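Local coordinates for protein xyloglucan-specific endo-beta-1,4-glucanase (Uncultured bacterium, PDB 4W88) that probably hydrolyses internal beta-1,4-glucosidic bonds of xyloglucan as a glycoside hydrolase family 5 endo-glucanase, and binds a xyloglucan oligosaccharide, at residues P40-E45 with L81-E86; H200-P205 with T250-N255. The protein carries 1 engineered substitution. All coordinates share one frame; numbering follows the deposited sequence.

Interaction 1 (P40-E45 with L81-E86); sequences PKTTQE and LARVKE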
loop_
_atom_site.group_PDB
_atom_site.type_symbol
_atom_site.label_atom_id
_atom_site.label_comp_id
_atom_site.label_asym_id
_atom_site.label_seq_id
_atom_site.Cartn_x
_atom_site.Cartn_y
_atom_site.Cartn_z
ATOM N N PRO A 40 -3.114 19.516 0.998
ATOM C CA PRO A 40 -4.069 20.201 0.104
ATOM C C PRO A 40 -4.954 19.228 -0.671
ATOM O O PRO A 40 -4.623 18.025 -0.830
ATOM C CB PRO A 40 -3.155 20.922 -0.870
ATOM C CG PRO A 40 -1.911 20.086 -0.902
ATOM C CD PRO A 40 -1.742 19.488 0.464
ATOM N N LYS A 41 -6.059 19.698 -1.156
ATOM C CA LYS A 41 -6.919 18.863 -1.974
ATOM C C LYS A 41 -6.091 18.395 -3.223
ATOM O O LYS A 41 -5.372 19.187 -3.890
ATOM C CB LYS A 41 -8.141 19.635 -2.387
ATOM C CG LYS A 41 -9.104 18.865 -3.272
ATOM C CD LYS A 41 -10.432 19.589 -3.538
ATOM C CE LYS A 41 -11.179 18.752 -4.568
ATOM N NZ LYS A 41 -12.400 19.438 -4.923
ATOM N N THR A 42 -6.185 17.111 -3.547
ATOM C CA THR A 42 -5.409 16.558 -4.666
ATOM C C THR A 42 -5.944 17.160 -5.967
ATOM O O THR A 42 -7.196 17.373 -6.147
ATOM C CB THR A 42 -5.551 15.026 -4.658
ATOM O OG1 THR A 42 -5.225 14.540 -3.353
ATOM C CG2 THR A 42 -4.604 14.395 -5.607
ATOM N N THR A 43 -5.014 17.422 -6.865
ATOM C CA THR A 43 -5.357 17.958 -8.183
ATOM C C THR A 43 -4.726 17.085 -9.303
ATOM O O THR A 43 -3.803 16.276 -9.039
ATOM C CB THR A 43 -4.782 19.333 -8.365
ATOM O OG1 THR A 43 -3.349 19.229 -8.253
ATOM C CG2 THR A 43 -5.357 20.282 -7.362
ATOM N N GLN A 44 -5.245 17.231 -10.532
ATOM C CA GLN A 44 -4.637 16.609 -11.697
ATOM C C GLN A 44 -3.113 16.931 -11.791
ATOM O O GLN A 44 -2.313 16.066 -12.078
ATOM C CB GLN A 44 -5.373 17.007 -12.975
ATOM C CG GLN A 44 -4.860 16.358 -14.249
ATOM C CD GLN A 44 -5.195 14.920 -14.322
ATOM O OE1 GLN A 44 -6.373 14.553 -14.438
ATOM N NE2 GLN A 44 -4.209 14.096 -14.252
ATOM N N GLU A 45 -2.756 18.182 -11.478
ATOM C CA GLU A 45 -1.407 18.648 -11.554
ATOM C C GLU A 45 -0.496 17.933 -10.552
ATOM O O GLU A 45 0.677 17.626 -10.869
ATOM C CB GLU A 45 -1.309 20.155 -11.331
ATOM C CG GLU A 45 -1.921 20.994 -12.453
ATOM C CD GLU A 45 -3.398 21.318 -12.284
ATOM O OE1 GLU A 45 -4.134 20.668 -11.489
ATOM O OE2 GLU A 45 -3.882 22.268 -12.965
ATOM N N LEU A 81 -17.535 8.387 -2.544
ATOM C CA LEU A 81 -17.222 7.549 -3.666
ATOM C C LEU A 81 -16.886 8.352 -4.950
ATOM O O LEU A 81 -15.911 7.997 -5.656
ATOM C CB LEU A 81 -18.398 6.619 -3.951
ATOM C CG LEU A 81 -18.185 5.602 -5.078
ATOM C CD1 LEU A 81 -17.029 4.713 -4.807
ATOM C CD2 LEU A 81 -19.410 4.715 -5.183
ATOM N N ALA A 82 -17.628 9.418 -5.224
ATOM C CA ALA A 82 -17.341 10.309 -6.346
ATOM C C ALA A 82 -15.957 10.928 -6.275
ATOM O O ALA A 82 -15.239 10.962 -7.270
ATOM C CB ALA A 82 -18.405 11.337 -6.534
ATOM N N ARG A 83 -15.550 11.339 -5.078
ATOM C CA ARG A 83 -14.231 11.938 -4.919
ATOM C C ARG A 83 -13.111 10.962 -5.102
ATOM O O ARG A 83 -12.143 11.261 -5.771
ATOM C CB ARG A 83 -14.127 12.661 -3.576
ATOM C CG ARG A 83 -12.805 13.338 -3.355
ATOM C CD ARG A 83 -12.455 14.319 -4.481
ATOM N NE ARG A 83 -11.148 14.869 -4.226
ATOM C CZ ARG A 83 -10.354 15.393 -5.166
ATOM N NH1 ARG A 83 -10.754 15.505 -6.416
ATOM N NH2 ARG A 83 -9.133 15.749 -4.863
ATOM N N VAL A 84 -13.268 9.781 -4.529
ATOM C CA VAL A 84 -12.308 8.690 -4.744
ATOM C C VAL A 84 -12.138 8.411 -6.222
ATOM O O VAL A 84 -11.008 8.361 -6.721
ATOM C CB VAL A 84 -12.748 7.437 -4.024
ATOM C CG1 VAL A 84 -11.820 6.293 -4.325
ATOM C CG2 VAL A 84 -12.713 7.691 -2.488
ATOM N N LYS A 85 -13.275 8.331 -6.948
ATOM C CA LYS A 85 -13.219 8.105 -8.391
ATOM C C LYS A 85 -12.493 9.273 -9.136
ATOM O O LYS A 85 -11.733 9.035 -10.076
ATOM C CB LYS A 85 -14.629 7.936 -8.894
ATOM C CG LYS A 85 -14.752 7.767 -10.368
ATOM C CD LYS A 85 -16.180 7.309 -10.837
ATOM C CE LYS A 85 -16.322 5.832 -10.565
ATOM N NZ LYS A 85 -17.527 5.266 -11.329
ATOM N N GLU A 86 -12.701 10.528 -8.717
ATOM C CA GLU A 86 -12.013 11.682 -9.314
ATOM C C GLU A 86 -10.497 11.555 -9.191
ATOM O O GLU A 86 -9.795 11.887 -10.092
ATOM C CB GLU A 86 -12.379 12.988 -8.668
ATOM C CG GLU A 86 -13.686 13.537 -8.977
ATOM C CD GLU A 86 -13.689 15.004 -8.644
ATOM O OE1 GLU A 86 -13.376 15.410 -7.582
ATOM O OE2 GLU A 86 -14.012 15.791 -9.498
HETATM O O HOH W 1 -13.961 17.554 -6.554
#

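Interaction 2 (H200-P205 with T250-N255); sequences HNSDEP and TWQYNN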
loop_
_atom_site.group_PDB
_atom_site.type_symbol
_atom_site.label_atom_id
_atom_site.label_comp_id
_atom_site.label_asym_id
_atom_site.label_seq_id
_atom_site.Cartn_x
_atom_site.Cartn_y
_atom_site.Cartn_z
ATOM N N HIS A 200 0.724 -6.565 7.026
ATOM C CA HIS A 200 1.669 -6.538 5.932
ATOM C C HIS A 200 3.100 -6.961 6.360
ATOM O O HIS A 200 4.097 -6.557 5.735
ATOM C CB HIS A 200 1.676 -5.159 5.303
ATOM C CG HIS A 200 0.628 -4.909 4.250
ATOM N ND1 HIS A 200 -0.716 -4.785 4.529
ATOM C CD2 HIS A 200 0.739 -4.784 2.905
ATOM C CE1 HIS A 200 -1.384 -4.557 3.413
ATOM N NE2 HIS A 200 -0.523 -4.570 2.413
ATOM N N ASN A 201 3.184 -7.780 7.408
ATOM C CA ASN A 201 4.435 -8.311 7.986
ATOM C C ASN A 201 5.014 -9.420 7.101
ATOM O O ASN A 201 4.272 -10.180 6.488
ATOM C CB ASN A 201 4.170 -8.798 9.425
ATOM C CG ASN A 201 5.390 -9.399 10.078
ATOM O OD1 ASN A 201 5.674 -10.602 9.923
ATOM N ND2 ASN A 201 6.130 -8.584 10.806
ATOM N N SER A 202 6.352 -9.464 7.038
ATOM C CA SER A 202 7.103 -10.438 6.221
ATOM C C SER A 202 8.034 -11.379 7.003
ATOM O O SER A 202 8.944 -11.979 6.409
ATOM C CB SER A 202 7.910 -9.714 5.132
ATOM O OG SER A 202 8.876 -8.938 5.707
ATOM N N ASP A 203 7.826 -11.502 8.306
ATOM C CA ASP A 203 8.575 -12.475 9.129
ATOM C C ASP A 203 8.183 -13.884 8.668
ATOM O O ASP A 203 7.036 -14.140 8.185
ATOM C CB ASP A 203 8.283 -12.316 10.628
ATOM C CG ASP A 203 8.598 -10.928 11.182
ATOM O OD1 ASP A 203 9.291 -10.111 10.571
ATOM O OD2 ASP A 203 8.138 -10.656 12.335
ATOM N N GLU A 204 9.112 -14.814 8.900
ATOM C CA GLU A 204 8.959 -16.180 8.432
ATOM C C GLU A 204 7.631 -16.835 8.889
ATOM O O GLU A 204 6.907 -17.387 8.022
ATOM C CB GLU A 204 10.193 -17.085 8.754
ATOM C CG GLU A 204 9.940 -18.504 8.272
ATOM C CD GLU A 204 11.209 -19.293 8.112
ATOM O OE1 GLU A 204 12.209 -18.940 8.750
ATOM O OE2 GLU A 204 11.174 -20.219 7.322
ATOM N N PRO A 205 7.296 -16.763 10.215
ATOM C CA PRO A 205 6.056 -17.392 10.635
ATOM C C PRO A 205 4.810 -16.800 9.916
ATOM O O PRO A 205 3.821 -17.516 9.632
ATOM C CB PRO A 205 6.018 -17.103 12.155
ATOM C CG PRO A 205 7.418 -16.807 12.531
ATOM C CD PRO A 205 7.986 -16.120 11.351
ATOM N N THR A 250 18.615 -8.147 3.294
ATOM C CA THR A 250 18.851 -9.459 2.660
ATOM C C THR A 250 18.135 -10.625 3.301
ATOM O O THR A 250 17.525 -11.449 2.599
ATOM C CB THR A 250 20.360 -9.720 2.563
ATOM O OG1 THR A 250 20.953 -8.615 1.876
ATOM C CG2 THR A 250 20.638 -10.971 1.776
ATOM N N TRP A 251 18.237 -10.722 4.615
ATOM C CA TRP A 251 17.657 -11.839 5.408
ATOM C C TRP A 251 16.166 -11.844 5.221
ATOM O O TRP A 251 15.575 -12.892 4.961
ATOM C CB TRP A 251 17.992 -11.533 6.875
ATOM C CG TRP A 251 17.991 -12.589 7.901
ATOM C CD1 TRP A 251 17.156 -13.667 8.005
ATOM C CD2 TRP A 251 18.849 -12.629 9.086
ATOM N NE1 TRP A 251 17.456 -14.388 9.144
ATOM C CE2 TRP A 251 18.481 -13.780 9.828
ATOM C CE3 TRP A 251 19.890 -11.806 9.574
ATOM C CZ2 TRP A 251 19.117 -14.140 11.039
ATOM C CZ3 TRP A 251 20.516 -12.161 10.789
ATOM C CH2 TRP A 251 20.128 -13.325 11.497
ATOM N N GLN A 252 15.548 -10.664 5.348
ATOM C CA GLN A 252 14.101 -10.562 5.220
ATOM C C GLN A 252 13.685 -10.900 3.780
ATOM O O GLN A 252 12.747 -11.676 3.555
ATOM C CB GLN A 252 13.674 -9.165 5.582
ATOM C CG GLN A 252 12.203 -8.904 5.418
ATOM C CD GLN A 252 11.829 -7.493 5.824
ATOM O OE1 GLN A 252 12.191 -6.508 5.172
ATOM N NE2 GLN A 252 11.067 -7.392 6.879
ATOM N N TYR A 253 14.389 -10.321 2.795
ATOM C CA TYR A 253 14.101 -10.633 1.405
ATOM C C TYR A 253 14.274 -12.112 1.071
ATOM O O TYR A 253 13.531 -12.657 0.250
ATOM C CB TYR A 253 14.987 -9.805 0.504
ATOM C CG TYR A 253 14.673 -9.891 -0.968
ATOM C CD1 TYR A 253 13.596 -9.204 -1.496
ATOM C CD2 TYR A 253 15.438 -10.670 -1.842
ATOM C CE1 TYR A 253 13.289 -9.289 -2.845
ATOM C CE2 TYR A 253 15.149 -10.755 -3.197
ATOM C CZ TYR A 253 14.076 -10.033 -3.706
ATOM O OH TYR A 253 13.747 -10.050 -5.060
ATOM N N ASN A 254 15.230 -12.795 1.689
ATOM C CA ASN A 254 15.358 -14.234 1.411
ATOM C C ASN A 254 14.145 -15.023 1.877
ATOM O O ASN A 254 13.795 -16.042 1.289
ATOM C CB ASN A 254 16.674 -14.736 1.954
ATOM C CG ASN A 254 17.838 -14.242 1.097
ATOM O OD1 ASN A 254 17.666 -13.789 -0.059
ATOM N ND2 ASN A 254 19.003 -14.281 1.651
ATOM N N ASN A 255 13.461 -14.546 2.904
ATOM C CA ASN A 255 12.212 -15.173 3.268
ATOM C C ASN A 255 11.094 -14.909 2.258
ATOM O O ASN A 255 10.307 -15.806 1.923
ATOM C CB ASN A 255 11.802 -14.752 4.656
ATOM C CG ASN A 255 12.566 -15.512 5.712
ATOM O OD1 ASN A 255 13.058 -16.646 5.501
ATOM N ND2 ASN A 255 12.692 -14.910 6.841
HETATM O O HOH W 2 11.430 -12.312 6.853
HETATM O O HOH W 3 10.832 -9.753 8.334
#

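Interaction 1 (P40-E45 with L81-E86)
K41 lies across the guanidinium group of R83. Its chain is fully extended, with CG anti to the backbone N (chi1 179°), and this carries CE over the centre of one guanidinium face, 3.5 Å from R83 CZ. A lysine suits this place because its methylenes cover the flat group while its amine runs on past it; K41 NZ stays 4.5 Å from R83 NH1 and donates to a water, the E86 carboxylate, which pairs with R83, probably easing the like charges. T42 meets the same group at its edge. The R83 chain bends at chi2, and its NH2 donates to T42 O over 2.8 Å, close to the guanidinium plane, while the T42 side chain turns its OG1 to E34. The same carboxylate of E34 pairs with R83 NE, and R83 NH1 reaches E86 OE1 at 2.9 Å, a salt bridge that comes in from above the carboxylate plane, as well as the hydroxyl of Y90. Arginine, with three nitrogens in one plane, can thus grip loop and helix together. T43 then N-caps helix 44-53 through OG1, and Q44 NE2 reaches Y90 O near the end of helix 78-92. The arrangement belongs to the outer layer of a (beta/alpha)8 TIM barrel, where the loop leading into one helix is fastened to the next helix round.

Interaction 2 (H200-P205 with T250-N255)
S202, in the loop leading into helix 204-208 of the TIM barrel, meets Q252 of helix 246-261. S202 OG lies 2.9 Å from Q252 NE2, but the angle is too poor for a hydrogen bond. Glutamine suits the site because its extended chain, with CG anti to the backbone N (chi1 177°), reaches from the helix to the loop and presents two polar atoms there: OE1 bonds to T226 OG1, and NE2 donates to a water, 2.8 Å away, that in turn donates to D203 OD1. A second water also joins the segments, accepting from N255 ND2 at 2.9 Å and lying close to S202 O. Asparagine offers a short amide that can donate to this water while its flat group packs against E204, N255 ND2 lying 3.8 Å from E204 CB; the two side chains cross at about a right angle, with carboxylate and amide planes 44° apart. Replacing N255 by an alanine would probably leave that water without its amide donor and open a gap beside E204 CB. Farther out, E204 OE2 takes a hydrogen bond with the hydroxyl of Y259, on the same helix as N255, and makes a weak, long ion pair with K258. The small S202 side chain fits closely against L222, T224 and I256. What shapes the 200-205 loop ahead of helix 204-208 is an Asx turn: D203 N donates to N201 OD1 over 2.8 Å, approaching from well above the amide carbonyl plane.

Interactions 1 and 2 lie on opposite sides of the chain's centre, their own centres 35 Å apart and their nearest atoms about 17 Å apart, so they do not touch. Both join a loop leading into one outer helix to a neighbouring helix of the same barrel, but by different means: interaction 1 through an arginine bonded directly to carbonyl and carboxylates, interaction 2 largely through waters. Interaction 2 is the one close to the glycan pocket. The Q252 side chain is about 7 Å from a bound glucose unit, and its partner T226 falls between the pocket tyrosines Y225 and Y228 in sequence, while H200 bonds to the backbone N of pocket residue E149.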